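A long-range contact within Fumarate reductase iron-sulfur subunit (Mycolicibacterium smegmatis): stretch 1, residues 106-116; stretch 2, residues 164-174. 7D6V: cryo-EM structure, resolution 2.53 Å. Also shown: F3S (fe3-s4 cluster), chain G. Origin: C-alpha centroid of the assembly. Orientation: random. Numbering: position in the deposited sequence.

Stretch 1 106-116: SFNYEKARQIP
Stretch 2 164-174: NKENFAGPRFH

This is a small, mostly apolar contact in which each stretch lends one phenylalanine ring to a lysine of the other side, with a single weak hydrogen bond between them and 465 Å² buried in all.

Stretch 1 is a short helix that begins at Phe-107 and leads into an extended tail at Ile-115 and Pro-116 (phi/psi -79/131 and -59/141). Its backbone bonds run from Glu-110 N to Ser-106 O, Lys-111 N to Phe-107 O and Ala-112 N to Asn-108 O, each 2.9 Å. In stretch 2, Asn-167 to Gly-170 form a loop or turn, and a helix begins at Pro-171. Gly-170, at the N-cap position, has phi/psi of 104/165; there a CB would jam against the carbonyl of Ala-169 and crowd Pro-171 CD, so the turn itself calls for glycine.

The two stretches run in roughly the same sense: CA to CA, Phe-107 lies 8.3 Å from Lys-165, Lys-111 6.3 Å from Ala-169, and Ala-112 7.1 Å from Phe-173. The spacing of four between Phe-107 and Lys-111 is one helical turn, so both CB atoms point toward stretch 2.

Phe-107 (chi1 t, 156°; chi2 91°) receives Lys-165 over one face, with Lys-165 CD 4.1 Å from the ring centroid. The lysine's methylenes make this contact; Lys-165 NZ, 5.7 Å from that centroid, adds at most a weak attraction. Lys-165 has chi1 m, chi2 -96°, chi3 t and chi4 p. The ring's edge meets a carbonyl, Phe-107 CZ lying 3.8 Å from Phe-168 O.

Lys-111 (m, m, t, t) works along its length. Its CB sits over a face of Phe-173, 4.0 Å from the ring centroid, while the far end reaches the loop's carbonyls: Lys-111 NZ gives a weak hydrogen bond to Lys-165 O at 3.3 Å, and Lys-111 CE passes 3.6 Å from Phe-168 O. A buried lysine can thus pack with its aliphatic stem and spend its charge near backbone oxygens.

Phe-173 (chi1 m, -66°; chi2 -73°) is the largest single contributor, with 120 Å² covered. It points toward the helix and reaches its backbone: Phe-173 CZ is 3.0 Å from Asn-108 O, a tight approach, and Phe-173 CE1 is 3.7 Å from Ala-112 CB. Phe-173 CE1 also comes within 3.5 Å of Ala-112 CA. Beyond the helix, Ile-115 (m, t) closes the packing, its CD1 3.5 Å from Phe-173 CB.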

ATOM      1  N   SER B 106      15.399  -3.788  -8.255  1.00 14.59           N
ATOM      2  CA  SER B 106      15.106  -4.964  -9.062  1.00 14.59           C
ATOM      3  C   SER B 106      15.541  -6.256  -8.400  1.00 14.59           C
ATOM      4  O   SER B 106      15.070  -7.325  -8.806  1.00 14.59           O
ATOM      5  CB  SER B 106      15.771  -4.852 -10.441  1.00 14.59           C
ATOM      6  OG  SER B 106      17.151  -5.151 -10.369  1.00 14.59           O
ATOM      7  N   PHE B 107      16.429  -6.192  -7.409  1.00 14.05           N
ATOM      8  CA  PHE B 107      16.710  -7.334  -6.551  1.00 14.05           C
ATOM      9  C   PHE B 107      15.426  -7.871  -5.931  1.00 14.05           C
ATOM     10  O   PHE B 107      15.241  -9.088  -5.811  1.00 14.05           O
ATOM     11  CB  PHE B 107      17.728  -6.899  -5.489  1.00 14.05           C
ATOM     12  CG  PHE B 107      17.710  -7.709  -4.227  1.00 14.05           C
ATOM     13  CD1 PHE B 107      18.517  -8.823  -4.094  1.00 14.05           C
ATOM     14  CD2 PHE B 107      16.921  -7.329  -3.155  1.00 14.05           C
ATOM     15  CE1 PHE B 107      18.515  -9.557  -2.931  1.00 14.05           C
ATOM     16  CE2 PHE B 107      16.913  -8.064  -1.992  1.00 14.05           C
ATOM     17  CZ  PHE B 107      17.712  -9.178  -1.880  1.00 14.05           C
ATOM     18  N   ASN B 108      14.509  -6.973  -5.568  1.00 13.53           N
ATOM     19  CA  ASN B 108      13.238  -7.389  -4.988  1.00 13.53           C
ATOM     20  C   ASN B 108      12.377  -8.135  -5.999  1.00 13.53           C
ATOM     21  O   ASN B 108      11.794  -9.176  -5.679  1.00 13.53           O
ATOM     22  CB  ASN B 108      12.495  -6.170  -4.447  1.00 13.53           C
ATOM     23  CG  ASN B 108      13.355  -5.323  -3.541  1.00 13.53           C
ATOM     24  OD1 ASN B 108      13.556  -5.655  -2.378  1.00 13.53           O
ATOM     25  ND2 ASN B 108      13.874  -4.225  -4.070  1.00 13.53           N
ATOM     26  N   TYR B 109      12.284  -7.627  -7.227  1.00 13.98           N
ATOM     27  CA  TYR B 109      11.488  -8.308  -8.238  1.00 13.98           C
ATOM     28  C   TYR B 109      12.133  -9.607  -8.695  1.00 13.98           C
ATOM     29  O   TYR B 109      11.427 -10.501  -9.169  1.00 13.98           O
ATOM     30  CB  TYR B 109      11.242  -7.374  -9.420  1.00 13.98           C
ATOM     31  CG  TYR B 109      10.350  -6.213  -9.055  1.00 13.98           C
ATOM     32  CD1 TYR B 109       8.971  -6.351  -9.046  1.00 13.98           C
ATOM     33  CD2 TYR B 109      10.887  -4.989  -8.693  1.00 13.98           C
ATOM     34  CE1 TYR B 109       8.153  -5.300  -8.699  1.00 13.98           C
ATOM     35  CE2 TYR B 109      10.078  -3.933  -8.344  1.00 13.98           C
ATOM     36  CZ  TYR B 109       8.711  -4.094  -8.351  1.00 13.98           C
ATOM     37  OH  TYR B 109       7.898  -3.043  -8.004  1.00 13.98           O
ATOM     38  N   GLU B 110      13.453  -9.734  -8.556  1.00 16.00           N
ATOM     39  CA  GLU B 110      14.103 -11.012  -8.819  1.00 16.00           C
ATOM     40  C   GLU B 110      13.822 -12.009  -7.704  1.00 16.00           C
ATOM     41  O   GLU B 110      13.633 -13.202  -7.965  1.00 16.00           O
ATOM     42  CB  GLU B 110      15.605 -10.805  -8.996  1.00 16.00           C
ATOM     43  CG  GLU B 110      16.012 -10.504 -10.423  1.00 16.00           C
ATOM     44  CD  GLU B 110      17.130  -9.489 -10.509  1.00 16.00           C
ATOM     45  OE1 GLU B 110      17.163  -8.725 -11.496  1.00 16.00           O
ATOM     46  OE2 GLU B 110      17.978  -9.451  -9.591  1.00 16.00           O
ATOM     47  N   LYS B 111      13.796 -11.543  -6.454  1.00 14.85           N
ATOM     48  CA  LYS B 111      13.427 -12.411  -5.342  1.00 14.85           C
ATOM     49  C   LYS B 111      11.963 -12.817  -5.390  1.00 14.85           C
ATOM     50  O   LYS B 111      11.611 -13.881  -4.873  1.00 14.85           O
ATOM     51  CB  LYS B 111      13.718 -11.724  -4.007  1.00 14.85           C
ATOM     52  CG  LYS B 111      15.189 -11.564  -3.685  1.00 14.85           C
ATOM     53  CD  LYS B 111      15.897 -12.903  -3.652  1.00 14.85           C
ATOM     54  CE  LYS B 111      17.343 -12.748  -3.230  1.00 14.85           C
ATOM     55  NZ  LYS B 111      18.029 -14.055  -3.058  1.00 14.85           N
ATOM     56  N   ALA B 112      11.106 -11.987  -5.985  1.00 14.81           N
ATOM     57  CA  ALA B 112       9.674 -12.261  -5.974  1.00 14.81           C
ATOM     58  C   ALA B 112       9.317 -13.522  -6.751  1.00 14.81           C
ATOM     59  O   ALA B 112       8.337 -14.192  -6.412  1.00 14.81           O
ATOM     60  CB  ALA B 112       8.908 -11.064  -6.535  1.00 14.81           C
ATOM     61  N   ARG B 113      10.083 -13.866  -7.785  1.00 15.62           N
ATOM     62  CA  ARG B 113       9.752 -15.011  -8.622  1.00 15.62           C
ATOM     63  C   ARG B 113      10.570 -16.251  -8.283  1.00 15.62           C
ATOM     64  O   ARG B 113      10.589 -17.204  -9.067  1.00 15.62           O
ATOM     65  CB  ARG B 113       9.901 -14.661 -10.101  1.00 15.62           C
ATOM     66  CG  ARG B 113      11.211 -14.041 -10.499  1.00 15.62           C
ATOM     67  CD  ARG B 113      11.031 -13.270 -11.791  1.00 15.62           C
ATOM     68  NE  ARG B 113      12.204 -13.348 -12.653  1.00 15.62           N
ATOM     69  CZ  ARG B 113      12.258 -12.844 -13.879  1.00 15.62           C
ATOM     70  NH1 ARG B 113      11.200 -12.230 -14.390  1.00 15.62           N
ATOM     71  NH2 ARG B 113      13.365 -12.958 -14.598  1.00 15.62           N
ATOM     72  N   GLN B 114      11.245 -16.261  -7.137  1.00 15.96           N
ATOM     73  CA  GLN B 114      11.856 -17.480  -6.627  1.00 15.96           C
ATOM     74  C   GLN B 114      10.994 -18.179  -5.588  1.00 15.96           C
ATOM     75  O   GLN B 114      11.142 -19.388  -5.396  1.00 15.96           O
ATOM     76  CB  GLN B 114      13.232 -17.180  -6.023  1.00 15.96           C
ATOM     77  CG  GLN B 114      14.266 -16.734  -7.036  1.00 15.96           C
ATOM     78  CD  GLN B 114      15.509 -16.164  -6.387  1.00 15.96           C
ATOM     79  OE1 GLN B 114      15.629 -16.136  -5.164  1.00 15.96           O
ATOM     80  NE2 GLN B 114      16.446 -15.706  -7.206  1.00 15.96           N
ATOM     81  N   ILE B 115      10.102 -17.453  -4.930  1.00 15.42           N
ATOM     82  CA  ILE B 115       9.227 -18.044  -3.916  1.00 15.42           C
ATOM     83  C   ILE B 115       8.089 -18.781  -4.614  1.00 15.42           C
ATOM     84  O   ILE B 115       7.458 -18.210  -5.517  1.00 15.42           O
ATOM     85  CB  ILE B 115       8.690 -16.966  -2.982  1.00 15.42           C
ATOM     86  CG1 ILE B 115       9.839 -16.268  -2.260  1.00 15.42           C
ATOM     87  CG2 ILE B 115       7.720 -17.562  -1.974  1.00 15.42           C
ATOM     88  CD1 ILE B 115       9.379 -15.213  -1.307  1.00 15.42           C
ATOM     89  N   PRO B 116       7.808 -20.030  -4.243  1.00 15.56           N
ATOM     90  CA  PRO B 116       6.654 -20.727  -4.823  1.00 15.56           C
ATOM     91  C   PRO B 116       5.364 -19.977  -4.535  1.00 15.56           C
ATOM     92  O   PRO B 116       5.167 -19.430  -3.450  1.00 15.56           O
ATOM     93  CB  PRO B 116       6.679 -22.093  -4.129  1.00 15.56           C
ATOM     94  CG  PRO B 116       8.077 -22.258  -3.677  1.00 15.56           C
ATOM     95  CD  PRO B 116       8.562 -20.890  -3.320  1.00 15.56           C
ATOM     96  N   ASN B 164      25.725 -11.110   0.951  1.00 14.20           N
ATOM     97  CA  ASN B 164      24.559 -11.797   1.486  1.00 14.20           C
ATOM     98  C   ASN B 164      23.311 -11.596   0.640  1.00 14.20           C
ATOM     99  O   ASN B 164      22.257 -12.134   0.983  1.00 14.20           O
ATOM    100  CB  ASN B 164      24.286 -11.329   2.918  1.00 14.20           C
ATOM    101  CG  ASN B 164      25.248 -11.925   3.918  1.00 14.20           C
ATOM    102  OD1 ASN B 164      25.911 -12.921   3.641  1.00 14.20           O
ATOM    103  ND2 ASN B 164      25.328 -11.319   5.092  1.00 14.20           N
ATOM    104  N   LYS B 165      23.405 -10.834  -0.451  1.00 14.59           N
ATOM    105  CA  LYS B 165      22.232 -10.566  -1.277  1.00 14.59           C
ATOM    106  C   LYS B 165      21.705 -11.838  -1.926  1.00 14.59           C
ATOM    107  O   LYS B 165      20.489 -12.027  -2.039  1.00 14.59           O
ATOM    108  CB  LYS B 165      22.572  -9.525  -2.342  1.00 14.59           C
ATOM    109  CG  LYS B 165      22.749  -8.120  -1.803  1.00 14.59           C
ATOM    110  CD  LYS B 165      21.478  -7.314  -1.945  1.00 14.59           C
ATOM    111  CE  LYS B 165      21.735  -5.836  -1.712  1.00 14.59           C
ATOM    112  NZ  LYS B 165      22.432  -5.198  -2.856  1.00 14.59           N
ATOM    113  N   GLU B 166      22.601 -12.723  -2.361  1.00 16.13           N
ATOM    114  CA  GLU B 166      22.177 -13.945  -3.031  1.00 16.13           C
ATOM    115  C   GLU B 166      21.698 -15.018  -2.067  1.00 16.13           C
ATOM    116  O   GLU B 166      21.053 -15.976  -2.503  1.00 16.13           O
ATOM    117  CB  GLU B 166      23.319 -14.502  -3.880  1.00 16.13           C
ATOM    118  CG  GLU B 166      24.573 -14.807  -3.090  1.00 16.13           C
ATOM    119  CD  GLU B 166      25.424 -15.872  -3.745  1.00 16.13           C
ATOM    120  OE1 GLU B 166      25.603 -15.815  -4.978  1.00 16.13           O
ATOM    121  OE2 GLU B 166      25.911 -16.770  -3.026  1.00 16.13           O
ATOM    122  N   ASN B 167      21.993 -14.887  -0.776  1.00 14.76           N
ATOM    123  CA  ASN B 167      21.615 -15.897   0.202  1.00 14.76           C
ATOM    124  C   ASN B 167      20.403 -15.514   1.037  1.00 14.76           C
ATOM    125  O   ASN B 167      19.794 -16.395   1.648  1.00 14.76           O
ATOM    126  CB  ASN B 167      22.789 -16.187   1.143  1.00 14.76           C
ATOM    127  CG  ASN B 167      24.009 -16.701   0.412  1.00 14.76           C
ATOM    128  OD1 ASN B 167      23.936 -17.683  -0.324  1.00 14.76           O
ATOM    129  ND2 ASN B 167      25.140 -16.040   0.614  1.00 14.76           N
ATOM    130  N   PHE B 168      20.041 -14.236   1.080  1.00 12.50           N
ATOM    131  CA  PHE B 168      18.985 -13.740   1.950  1.00 12.50           C
ATOM    132  C   PHE B 168      17.917 -13.066   1.103  1.00 12.50           C
ATOM    133  O   PHE B 168      18.233 -12.237   0.244  1.00 12.50           O
ATOM    134  CB  PHE B 168      19.557 -12.763   2.980  1.00 12.50           C
ATOM    135  CG  PHE B 168      18.596 -12.380   4.064  1.00 12.50           C
ATOM    136  CD1 PHE B 168      18.043 -13.340   4.884  1.00 12.50           C
ATOM    137  CD2 PHE B 168      18.271 -11.054   4.280  1.00 12.50           C
ATOM    138  CE1 PHE B 168      17.170 -12.989   5.889  1.00 12.50           C
ATOM    139  CE2 PHE B 168      17.399 -10.699   5.286  1.00 12.50           C
ATOM    140  CZ  PHE B 168      16.848 -11.667   6.090  1.00 12.50           C
ATOM    141  N   ALA B 169      16.656 -13.420   1.349  1.00 12.70           N
ATOM    142  CA  ALA B 169      15.559 -12.859   0.572  1.00 12.70           C
ATOM    143  C   ALA B 169      15.111 -11.505   1.103  1.00 12.70           C
ATOM    144  O   ALA B 169      14.621 -10.675   0.331  1.00 12.70           O
ATOM    145  CB  ALA B 169      14.378 -13.827   0.552  1.00 12.70           C
ATOM    146  N   GLY B 170      15.267 -11.264   2.400  1.00 11.70           N
ATOM    147  CA  GLY B 170      14.854 -10.019   2.993  1.00 11.70           C
ATOM    148  C   GLY B 170      13.573 -10.148   3.786  1.00 11.70           C
ATOM    149  O   GLY B 170      12.838 -11.132   3.673  1.00 11.70           O
ATOM    150  N   PRO B 171      13.288  -9.146   4.621  1.00 11.57           N
ATOM    151  CA  PRO B 171      12.064  -9.199   5.440  1.00 11.57           C
ATOM    152  C   PRO B 171      10.781  -9.329   4.640  1.00 11.57           C
ATOM    153  O   PRO B 171       9.886 -10.080   5.044  1.00 11.57           O
ATOM    154  CB  PRO B 171      12.104  -7.870   6.211  1.00 11.57           C
ATOM    155  CG  PRO B 171      13.225  -7.074   5.613  1.00 11.57           C
ATOM    156  CD  PRO B 171      14.166  -8.033   5.002  1.00 11.57           C
ATOM    157  N   ARG B 172      10.665  -8.625   3.512  1.00 11.99           N
ATOM    158  CA  ARG B 172       9.411  -8.626   2.766  1.00 11.99           C
ATOM    159  C   ARG B 172       9.075 -10.019   2.256  1.00 11.99           C
ATOM    160  O   ARG B 172       7.926 -10.464   2.344  1.00 11.99           O
ATOM    161  CB  ARG B 172       9.487  -7.630   1.607  1.00 11.99           C
ATOM    162  CG  ARG B 172       8.160  -7.348   0.918  1.00 11.99           C
ATOM    163  CD  ARG B 172       7.989  -8.196  -0.333  1.00 11.99           C
ATOM    164  NE  ARG B 172       6.647  -8.107  -0.897  1.00 11.99           N
ATOM    165  CZ  ARG B 172       5.581  -8.734  -0.411  1.00 11.99           C
ATOM    166  NH1 ARG B 172       4.403  -8.586  -0.996  1.00 11.99           N
ATOM    167  NH2 ARG B 172       5.689  -9.503   0.660  1.00 11.99           N
ATOM    168  N   PHE B 173      10.067 -10.743   1.757  1.00 12.51           N
ATOM    169  CA  PHE B 173       9.783 -12.020   1.124  1.00 12.51           C
ATOM    170  C   PHE B 173       9.734 -13.175   2.111  1.00 12.51           C
ATOM    171  O   PHE B 173       9.027 -14.155   1.865  1.00 12.51           O
ATOM    172  CB  PHE B 173      10.799 -12.258   0.014  1.00 12.51           C
ATOM    173  CG  PHE B 173      10.665 -11.272  -1.095  1.00 12.51           C
ATOM    174  CD1 PHE B 173       9.604 -11.353  -1.975  1.00 12.51           C
ATOM    175  CD2 PHE B 173      11.549 -10.218  -1.213  1.00 12.51           C
ATOM    176  CE1 PHE B 173       9.453 -10.431  -2.976  1.00 12.51           C
ATOM    177  CE2 PHE B 173      11.399  -9.293  -2.215  1.00 12.51           C
ATOM    178  CZ  PHE B 173      10.350  -9.400  -3.096  1.00 12.51           C
ATOM    179  N   HIS B 174      10.409 -13.066   3.253  1.00 11.83           N
ATOM    180  CA  HIS B 174      10.134 -14.010   4.328  1.00 11.83           C
ATOM    181  C   HIS B 174       8.751 -13.776   4.921  1.00 11.83           C
ATOM    182  O   HIS B 174       8.071 -14.735   5.307  1.00 11.83           O
ATOM    183  CB  HIS B 174      11.223 -13.918   5.393  1.00 11.83           C
ATOM    184  CG  HIS B 174      12.516 -14.544   4.976  1.00 11.83           C
ATOM    185  ND1 HIS B 174      12.667 -15.904   4.823  1.00 11.83           N
ATOM    186  CD2 HIS B 174      13.710 -13.994   4.653  1.00 11.83           C
ATOM    187  CE1 HIS B 174      13.901 -16.167   4.436  1.00 11.83           C
ATOM    188  NE2 HIS B 174      14.555 -15.025   4.325  1.00 11.83           N
TER
HETATM  189 FE1  F3S G 303      15.748  -7.313   8.951  1.00 15.13          FE
HETATM  190 FE3  F3S G 303      13.783  -7.480  10.775  1.00 15.13          FE
HETATM  191 FE4  F3S G 303      15.437  -9.583  10.513  1.00 15.13          FE
HETATM  192  S1  F3S G 303      15.241  -5.817  10.510  1.00 15.13           S
HETATM  193  S2  F3S G 303      17.390  -8.616   9.909  1.00 15.13           S
HETATM  194  S3  F3S G 303      13.992  -8.790   8.891  1.00 15.13           S
HETATM  195  S4  F3S G 303      14.464  -8.888  12.427  1.00 15.13           S